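PDB 6UBD: Glyco_hydro_cc domain-containing protein from Trichoderma gamsii, which binds oligosaccharides, probably of the beta-1,3-glucan type, as a member of subgroup VII of glycoside hydrolase family 128. Local coordinates for residues L88-P98 with L130-A139; L43-S51 with G265-H276. All coordinates share one frame; numbering follows the deposited sequence. Where two conformers were deposited one is given.

Contact 1: residues L88-P98 with L130-A139; sequences LQQFEHLNSTP and LIAPMGQKGA
The carbonyl oxygen of Met134 accepts the backbone N of Ala139 at 3.0 Å and, weakly, that of Lys137, while Thr97 CG2 rests against it at 3.8 Å. The bond to Ala139 N belongs to a Schellman motif that ends helix 120-136, with Gly138 at positive phi. Thr97 has CG2 anti to the backbone N and OG1 beside it (chi1 -56°); CG2 thus meets the helix end, and OG1 lies across the Lys137 chain, 3.4 Å from Lys137 CE. Pro98 O presses on Ala139 CB at 3.2 Å, where both chains turn into the neighbouring parallel strands 100-102 and 140-142. Farther back, Phe91 presents its ring edge to Leu130 O, CE1 3.6 Å away and the oxygen near the ring plane. The helix is kinked here: Pro133 has no N-H to donate, and Met134 N bonds weakly to Ile131 O, not to Leu130 O. Leu88 CD1 and Leu130 CD1 meet at 3.7 Å, their side chains crossing at about a right angle. Met134 CE also reaches Leu94 CD1, less certainly, in one of two conformers. Without a clear hydrogen bond between the segments, cohesion rests on apolar packing and on C-H groups set against carbonyl oxygens.

Contact 2: residues L43-S51 with G265-H276; sequences LAFWKDHLS and GQAYLNAISKYH
Trp46 enters helix 263-273 as a knob into a hole formed by Gly265, Tyr268, Leu269 and Ile272, joining the first and last helices of a beta/alpha-barrel of the glycoside hydrolase type. Its NE1 donates to Gly265 O at 3.1 Å, nearly straight (163°), with the oxygen close to the indole plane. That carbonyl also accepts Leu269 N, the helical bond, from the opposite face of its plane. Tyr268 brings its edge onto one indole face in an edge-to-face pair, planes 69° apart, with CD2 3.6 Å from Trp46 CE2. The tyrosine hydroxyl continues inward to Gly36 O, and Tyr242 of strand 237-243 meets both rings. An alanine in place of Trp46 would probably open a gap beside the Tyr268 edge and leave Gly265 O without its side-chain donor. One turn on from Tyr268, Ile272 holds CG1 between its backbone N and carbonyl carbon (chi1 66°), which sends CD1 across to Leu50 CD2 at 3.6 Å and onto His49 CB.

The side toward solvent is more exposed and more polar, and loosely tied in that its one direct hydrogen bond is weak: His276 NE2 reaches the exposed Asp48 at OD2, 3.3 Å away. The carbonyl O of Asp48 is instead bonded by Arg33. Leu269 CD1 lies at the edge of the partly exposed His49 imidazole, 3.5 Å from His49 CD2; Ser273 CB sits over one face of that ring, less certainly, in one of two conformers. Between the two backbones, which do not bond directly, one water donates to His49 O at 2.7 Å and to Ile272 O at 2.9 Å.

How the contacts relate
Both contacts lie on the outer, helical layer of the barrel, at about 18 Å (contact 1) and 17 Å (contact 2) from the chain centre, and each is only partly buried. They share no element: their centres are about 30 Å apart and their nearest atoms about 13 Å. Contact 1 joins helix 82-92 and the loop after it to the end of helix 120-136, whereas contact 2 brings the early segment 43-51 against the last helix, 214 residues on. Contact 1 relies on apolar packing of Leu88, Phe91 and Leu130 and of Thr97-Pro98 against the helix end; contact 2 combines a hydrogen-bonded indole core with a more exposed, polar side formed by Asp48 and two histidines.

Contact 1: residues L88-P98 with L130-A139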
# COMPACT_ATOMS: atom_id res chain seq x y z
N LEU A 88 10.99 -12.78 -4.80
CA LEU A 88 11.89 -13.17 -3.68
C LEU A 88 13.38 -13.18 -4.15
O LEU A 88 14.26 -12.69 -3.41
CB LEU A 88 11.48 -14.53 -3.12
CG LEU A 88 12.41 -15.15 -2.08
CD1 LEU A 88 12.40 -14.34 -0.79
CD2 LEU A 88 12.03 -16.59 -1.79
N GLN A 89 13.65 -13.80 -5.30
CA GLN A 89 15.03 -13.85 -5.83
C GLN A 89 15.56 -12.42 -6.03
O GLN A 89 16.71 -12.15 -5.61
CB GLN A 89 15.08 -14.68 -7.12
CG GLN A 89 16.44 -14.78 -7.78
CD GLN A 89 16.45 -15.56 -9.08
OE1 GLN A 89 16.06 -16.74 -9.13
NE2 GLN A 89 16.88 -14.90 -10.17
N GLN A 90 14.78 -11.51 -6.65
CA GLN A 90 15.21 -10.11 -6.86
C GLN A 90 15.49 -9.42 -5.52
O GLN A 90 16.49 -8.72 -5.41
CB GLN A 90 14.12 -9.42 -7.68
CG GLN A 90 14.37 -7.96 -8.02
CD GLN A 90 13.16 -7.35 -8.73
OE1 GLN A 90 12.20 -8.10 -9.12
NE2 GLN A 90 13.13 -6.00 -8.83
N PHE A 91 14.67 -9.64 -4.49
CA PHE A 91 14.86 -9.04 -3.13
C PHE A 91 16.17 -9.53 -2.50
O PHE A 91 16.93 -8.69 -1.96
CB PHE A 91 13.66 -9.31 -2.22
CG PHE A 91 13.55 -8.39 -1.03
CD1 PHE A 91 14.28 -8.62 0.12
CD2 PHE A 91 12.79 -7.23 -1.12
CE1 PHE A 91 14.24 -7.73 1.18
CE2 PHE A 91 12.78 -6.33 -0.07
CZ PHE A 91 13.49 -6.59 1.09
N GLU A 92 16.43 -10.83 -2.61
CA GLU A 92 17.68 -11.41 -2.12
C GLU A 92 18.92 -10.81 -2.83
O GLU A 92 20.01 -10.77 -2.17
CB GLU A 92 17.70 -12.95 -2.25
CG GLU A 92 16.62 -13.64 -1.43
CD GLU A 92 16.44 -15.15 -1.70
OE1 GLU A 92 16.56 -15.57 -2.91
OE2 GLU A 92 16.05 -15.91 -0.79
N HIS A 93 18.79 -10.40 -4.11
CA HIS A 93 19.92 -9.89 -4.93
C HIS A 93 20.04 -8.35 -4.83
O HIS A 93 20.97 -7.83 -5.48
CB HIS A 93 19.77 -10.34 -6.40
CG HIS A 93 20.01 -11.79 -6.65
ND1 HIS A 93 20.89 -12.56 -5.90
CD2 HIS A 93 19.51 -12.62 -7.61
CE1 HIS A 93 20.93 -13.78 -6.38
NE2 HIS A 93 20.10 -13.84 -7.45
N LEU A 94 19.23 -7.66 -4.03
CA LEU A 94 19.34 -6.17 -3.99
C LEU A 94 20.76 -5.78 -3.59
O LEU A 94 21.31 -6.35 -2.64
CB LEU A 94 18.35 -5.53 -3.01
CG LEU A 94 16.91 -5.55 -3.50
CD1 LEU A 94 15.98 -5.19 -2.37
CD2 LEU A 94 16.67 -4.59 -4.67
N ASN A 95 21.38 -4.85 -4.31
CA ASN A 95 22.78 -4.52 -3.99
C ASN A 95 22.77 -3.31 -3.06
O ASN A 95 23.83 -2.75 -2.93
CB ASN A 95 23.63 -4.41 -5.26
CG ASN A 95 23.07 -3.52 -6.34
OD1 ASN A 95 22.27 -2.63 -6.06
ND2 ASN A 95 23.52 -3.75 -7.56
N SER A 96 21.67 -2.97 -2.40
CA SER A 96 21.45 -1.61 -1.89
C SER A 96 20.39 -1.60 -0.82
O SER A 96 19.50 -2.46 -0.84
CB SER A 96 21.12 -0.62 -2.99
OG SER A 96 19.80 -0.80 -3.43
N THR A 97 20.32 -0.50 -0.07
CA THR A 97 19.33 -0.29 0.98
C THR A 97 18.33 0.77 0.54
O THR A 97 18.71 1.92 0.30
CB THR A 97 20.00 0.04 2.31
OG1 THR A 97 20.94 -0.98 2.73
CG2 THR A 97 18.99 0.22 3.42
N PRO A 98 16.99 0.47 0.42
CA PRO A 98 15.99 1.47 0.11
C PRO A 98 15.76 2.39 1.32
O PRO A 98 16.06 2.03 2.46
CB PRO A 98 14.75 0.66 -0.27
CG PRO A 98 15.06 -0.76 -0.07
CD PRO A 98 16.39 -0.86 0.63
N LEU A 130 15.37 -11.25 5.96
CA LEU A 130 15.45 -10.32 4.80
C LEU A 130 15.01 -8.87 5.09
O LEU A 130 15.62 -7.96 4.48
CB LEU A 130 14.68 -10.91 3.63
CG LEU A 130 15.17 -12.23 3.06
CD1 LEU A 130 14.25 -12.81 2.02
CD2 LEU A 130 16.55 -12.06 2.46
N ILE A 131 14.01 -8.66 5.95
CA ILE A 131 13.48 -7.28 6.11
C ILE A 131 14.14 -6.56 7.28
O ILE A 131 14.67 -5.45 7.09
CB ILE A 131 11.93 -7.32 6.26
CG1 ILE A 131 11.31 -7.96 5.01
CG2 ILE A 131 11.41 -5.90 6.57
CD1 ILE A 131 9.83 -8.13 5.02
N ALA A 132 14.26 -7.21 8.45
CA ALA A 132 14.89 -6.54 9.60
C ALA A 132 16.33 -6.07 9.31
O ALA A 132 16.64 -4.95 9.73
CB ALA A 132 14.82 -7.37 10.85
N PRO A 133 17.17 -6.82 8.57
CA PRO A 133 18.50 -6.28 8.33
C PRO A 133 18.52 -5.00 7.49
O PRO A 133 19.42 -4.17 7.62
CB PRO A 133 19.17 -7.43 7.54
CG PRO A 133 18.45 -8.65 8.07
CD PRO A 133 17.00 -8.24 8.16
N MET A 134 17.55 -4.83 6.59
CA MET A 134 17.40 -3.54 5.84
C MET A 134 17.10 -2.41 6.82
O MET A 134 17.63 -1.31 6.67
CB MET A 134 16.30 -3.62 4.79
CG MET A 134 16.63 -4.59 3.69
SD MET A 134 17.91 -3.94 2.60
CE MET A 134 17.66 -4.93 1.12
N GLY A 135 16.25 -2.65 7.81
CA GLY A 135 16.01 -1.64 8.84
C GLY A 135 17.24 -1.32 9.65
O GLY A 135 17.47 -0.16 9.99
N GLN A 136 18.06 -2.32 9.99
CA GLN A 136 19.34 -2.10 10.71
C GLN A 136 20.25 -1.19 9.88
O GLN A 136 21.02 -0.42 10.48
CB GLN A 136 19.98 -3.44 11.10
CG GLN A 136 21.26 -3.39 11.97
CD GLN A 136 22.57 -3.01 11.31
OE1 GLN A 136 22.85 -3.28 10.12
NE2 GLN A 136 23.42 -2.41 12.12
N LYS A 137 20.22 -1.30 8.55
CA LYS A 137 21.05 -0.45 7.66
C LYS A 137 20.38 0.91 7.40
O LYS A 137 20.96 1.70 6.62
CB LYS A 137 21.20 -1.23 6.36
CG LYS A 137 22.11 -2.43 6.49
CD LYS A 137 22.48 -3.06 5.25
CE LYS A 137 21.41 -3.82 4.52
NZ LYS A 137 21.89 -4.29 3.18
N GLY A 138 19.20 1.21 7.96
CA GLY A 138 18.58 2.54 7.91
C GLY A 138 17.23 2.65 7.22
O GLY A 138 16.63 3.74 7.23
N ALA A 139 16.74 1.58 6.58
CA ALA A 139 15.42 1.70 5.94
C ALA A 139 14.32 1.89 7.01
O ALA A 139 14.37 1.23 8.08
CB ALA A 139 15.12 0.45 5.14

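Contact 2: residues L43-S51 with G265-H276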
# COMPACT_ATOMS: atom_id res chain seq x y z
N LEU A 43 0.60 6.76 -13.51
CA LEU A 43 1.66 7.52 -12.83
C LEU A 43 2.07 8.78 -13.59
O LEU A 43 2.37 9.79 -12.92
CB LEU A 43 2.80 6.54 -12.58
CG LEU A 43 3.94 6.95 -11.65
CD1 LEU A 43 3.38 7.38 -10.31
CD2 LEU A 43 5.00 5.85 -11.53
N ALA A 44 2.11 8.74 -14.93
CA ALA A 44 2.50 9.95 -15.69
C ALA A 44 1.50 11.08 -15.41
O ALA A 44 1.90 12.27 -15.33
CB ALA A 44 2.64 9.69 -17.18
N PHE A 45 0.23 10.79 -15.35
CA PHE A 45 -0.83 11.82 -15.18
C PHE A 45 -0.79 12.40 -13.75
O PHE A 45 -1.08 13.60 -13.57
CB PHE A 45 -2.22 11.21 -15.44
CG PHE A 45 -2.44 10.57 -16.78
CD1 PHE A 45 -2.37 11.34 -17.91
CD2 PHE A 45 -2.63 9.20 -16.92
CE1 PHE A 45 -2.66 10.78 -19.14
CE2 PHE A 45 -2.81 8.61 -18.17
CZ PHE A 45 -2.81 9.40 -19.28
N TRP A 46 -0.41 11.59 -12.74
CA TRP A 46 -0.52 12.02 -11.33
C TRP A 46 0.81 12.61 -10.76
O TRP A 46 0.77 13.26 -9.70
CB TRP A 46 -0.93 10.85 -10.48
CG TRP A 46 -2.31 10.29 -10.71
CD1 TRP A 46 -3.40 10.92 -11.26
CD2 TRP A 46 -2.76 8.98 -10.33
NE1 TRP A 46 -4.49 10.10 -11.21
CE2 TRP A 46 -4.13 8.88 -10.67
CE3 TRP A 46 -2.13 7.91 -9.71
CZ2 TRP A 46 -4.87 7.74 -10.38
CZ3 TRP A 46 -2.86 6.75 -9.43
CH2 TRP A 46 -4.23 6.69 -9.77
N LYS A 47 1.97 12.33 -11.42
CA LYS A 47 3.31 12.50 -10.87
C LYS A 47 3.53 13.81 -10.10
O LYS A 47 4.17 13.84 -9.02
CB LYS A 47 4.35 12.42 -12.02
CG LYS A 47 5.79 12.22 -11.59
CD LYS A 47 6.70 12.40 -12.77
CE LYS A 47 8.12 12.13 -12.37
NZ LYS A 47 9.03 12.30 -13.50
N ASP A 48 3.11 14.91 -10.72
CA ASP A 48 3.47 16.25 -10.18
C ASP A 48 2.77 16.55 -8.82
O ASP A 48 3.19 17.45 -8.12
CB ASP A 48 3.21 17.38 -11.15
CG ASP A 48 3.76 18.69 -10.65
OD1 ASP A 48 4.97 18.78 -10.51
OD2 ASP A 48 2.97 19.71 -10.56
N HIS A 49 1.81 15.73 -8.43
CA HIS A 49 1.06 15.93 -7.15
C HIS A 49 1.34 14.81 -6.14
O HIS A 49 0.72 14.81 -5.04
CB HIS A 49 -0.46 16.02 -7.45
CG HIS A 49 -0.81 17.01 -8.49
ND1 HIS A 49 -0.60 18.34 -8.33
CD2 HIS A 49 -1.37 16.81 -9.70
CE1 HIS A 49 -0.94 18.96 -9.45
NE2 HIS A 49 -1.45 18.02 -10.29
N LEU A 50 2.20 13.84 -6.51
CA LEU A 50 2.60 12.72 -5.63
C LEU A 50 3.92 13.00 -5.00
O LEU A 50 4.75 13.80 -5.53
CB LEU A 50 2.67 11.44 -6.46
CG LEU A 50 1.41 10.98 -7.17
CD1 LEU A 50 1.67 9.67 -7.86
CD2 LEU A 50 0.18 10.82 -6.26
N SER A 51 4.26 12.22 -3.95
CA SER A 51 5.67 12.12 -3.46
C SER A 51 6.28 10.72 -3.72
O SER A 51 7.54 10.61 -3.64
CB SER A 51 5.76 12.44 -1.97
OG SER A 51 4.91 11.56 -1.27
N GLY A 265 -9.72 8.08 -12.52
CA GLY A 265 -8.36 8.63 -12.45
C GLY A 265 -8.32 10.15 -12.29
O GLY A 265 -7.49 10.78 -11.59
N GLN A 266 -9.24 10.83 -13.01
CA GLN A 266 -9.39 12.30 -12.93
C GLN A 266 -9.90 12.69 -11.53
O GLN A 266 -9.50 13.72 -11.01
CB GLN A 266 -10.40 12.80 -13.98
CG GLN A 266 -9.92 12.73 -15.44
CD GLN A 266 -11.04 12.84 -16.45
OE1 GLN A 266 -11.21 12.01 -17.36
NE2 GLN A 266 -11.80 13.90 -16.27
N ALA A 267 -10.80 11.92 -10.93
CA ALA A 267 -11.28 12.29 -9.57
C ALA A 267 -10.08 12.28 -8.59
O ALA A 267 -9.93 13.13 -7.77
CB ALA A 267 -12.35 11.33 -9.14
N TYR A 268 -9.20 11.28 -8.68
CA TYR A 268 -7.98 11.24 -7.82
C TYR A 268 -7.09 12.42 -8.12
O TYR A 268 -6.65 13.12 -7.17
CB TYR A 268 -7.25 9.90 -7.93
CG TYR A 268 -6.14 9.69 -6.88
CD1 TYR A 268 -6.46 9.71 -5.51
CD2 TYR A 268 -4.81 9.47 -7.23
CE1 TYR A 268 -5.47 9.44 -4.56
CE2 TYR A 268 -3.82 9.19 -6.29
CZ TYR A 268 -4.16 9.19 -4.95
OH TYR A 268 -3.20 8.84 -4.01
N LEU A 269 -6.83 12.69 -9.42
CA LEU A 269 -5.95 13.84 -9.79
C LEU A 269 -6.49 15.12 -9.17
O LEU A 269 -5.72 15.94 -8.57
CB LEU A 269 -5.92 13.97 -11.32
CG LEU A 269 -5.17 15.17 -11.89
CD1 LEU A 269 -3.74 15.11 -11.57
CD2 LEU A 269 -5.39 15.26 -13.41
N ASN A 270 -7.78 15.38 -9.32
CA ASN A 270 -8.36 16.65 -8.84
C ASN A 270 -8.33 16.76 -7.32
O ASN A 270 -8.12 17.78 -6.79
CB ASN A 270 -9.76 16.89 -9.44
CG ASN A 270 -9.73 17.09 -10.96
OD1 ASN A 270 -8.66 17.39 -11.57
ND2 ASN A 270 -10.83 16.72 -11.56
N ALA A 271 -8.47 15.64 -6.61
CA ALA A 271 -8.45 15.59 -5.11
C ALA A 271 -7.03 15.86 -4.62
O ALA A 271 -6.84 16.75 -3.77
CB ALA A 271 -9.00 14.27 -4.61
N ILE A 272 -6.03 15.15 -5.15
CA ILE A 272 -4.64 15.34 -4.64
C ILE A 272 -4.04 16.67 -5.03
O ILE A 272 -3.25 17.27 -4.28
CB ILE A 272 -3.72 14.18 -5.09
CG1 ILE A 272 -3.49 14.12 -6.61
CG2 ILE A 272 -4.26 12.84 -4.53
CD1 ILE A 272 -2.52 13.04 -7.08
N SER A 273 -4.53 17.27 -6.11
CA SER A 273 -4.04 18.62 -6.53
C SER A 273 -4.52 19.69 -5.54
O SER A 273 -3.81 20.73 -5.41
CB SER A 273 -4.44 18.92 -7.97
OG SER A 273 -4.09 20.25 -8.39
N LYS A 274 -5.62 19.49 -4.84
CA LYS A 274 -6.13 20.46 -3.84
C LYS A 274 -5.09 20.64 -2.72
O LYS A 274 -5.18 21.65 -2.00
CB LYS A 274 -7.45 20.00 -3.16
CG LYS A 274 -8.66 19.91 -4.04
CD LYS A 274 -9.88 19.40 -3.29
CE LYS A 274 -11.01 18.97 -4.22
NZ LYS A 274 -11.82 17.82 -3.69
N TYR A 275 -4.24 19.64 -2.45
CA TYR A 275 -3.29 19.67 -1.32
C TYR A 275 -1.89 20.02 -1.78
O TYR A 275 -0.98 20.02 -0.97
CB TYR A 275 -3.39 18.33 -0.60
CG TYR A 275 -4.71 18.15 0.08
CD1 TYR A 275 -4.94 18.72 1.32
CD2 TYR A 275 -5.78 17.52 -0.56
CE1 TYR A 275 -6.19 18.69 1.91
CE2 TYR A 275 -7.02 17.46 0.05
CZ TYR A 275 -7.24 18.08 1.25
OH TYR A 275 -8.49 18.03 1.80
N HIS A 276 -1.72 20.33 -3.05
CA HIS A 276 -0.44 20.73 -3.66
C HIS A 276 -0.55 22.24 -4.00
O HIS A 276 -1.07 22.64 -5.06
CB HIS A 276 -0.15 19.80 -4.85
CG HIS A 276 1.02 20.19 -5.68
ND1 HIS A 276 2.18 20.84 -5.22
CD2 HIS A 276 1.25 19.87 -6.98
CE1 HIS A 276 3.03 20.95 -6.24
NE2 HIS A 276 2.48 20.39 -7.35
O HOH W 1 -0.79 16.11 -3.16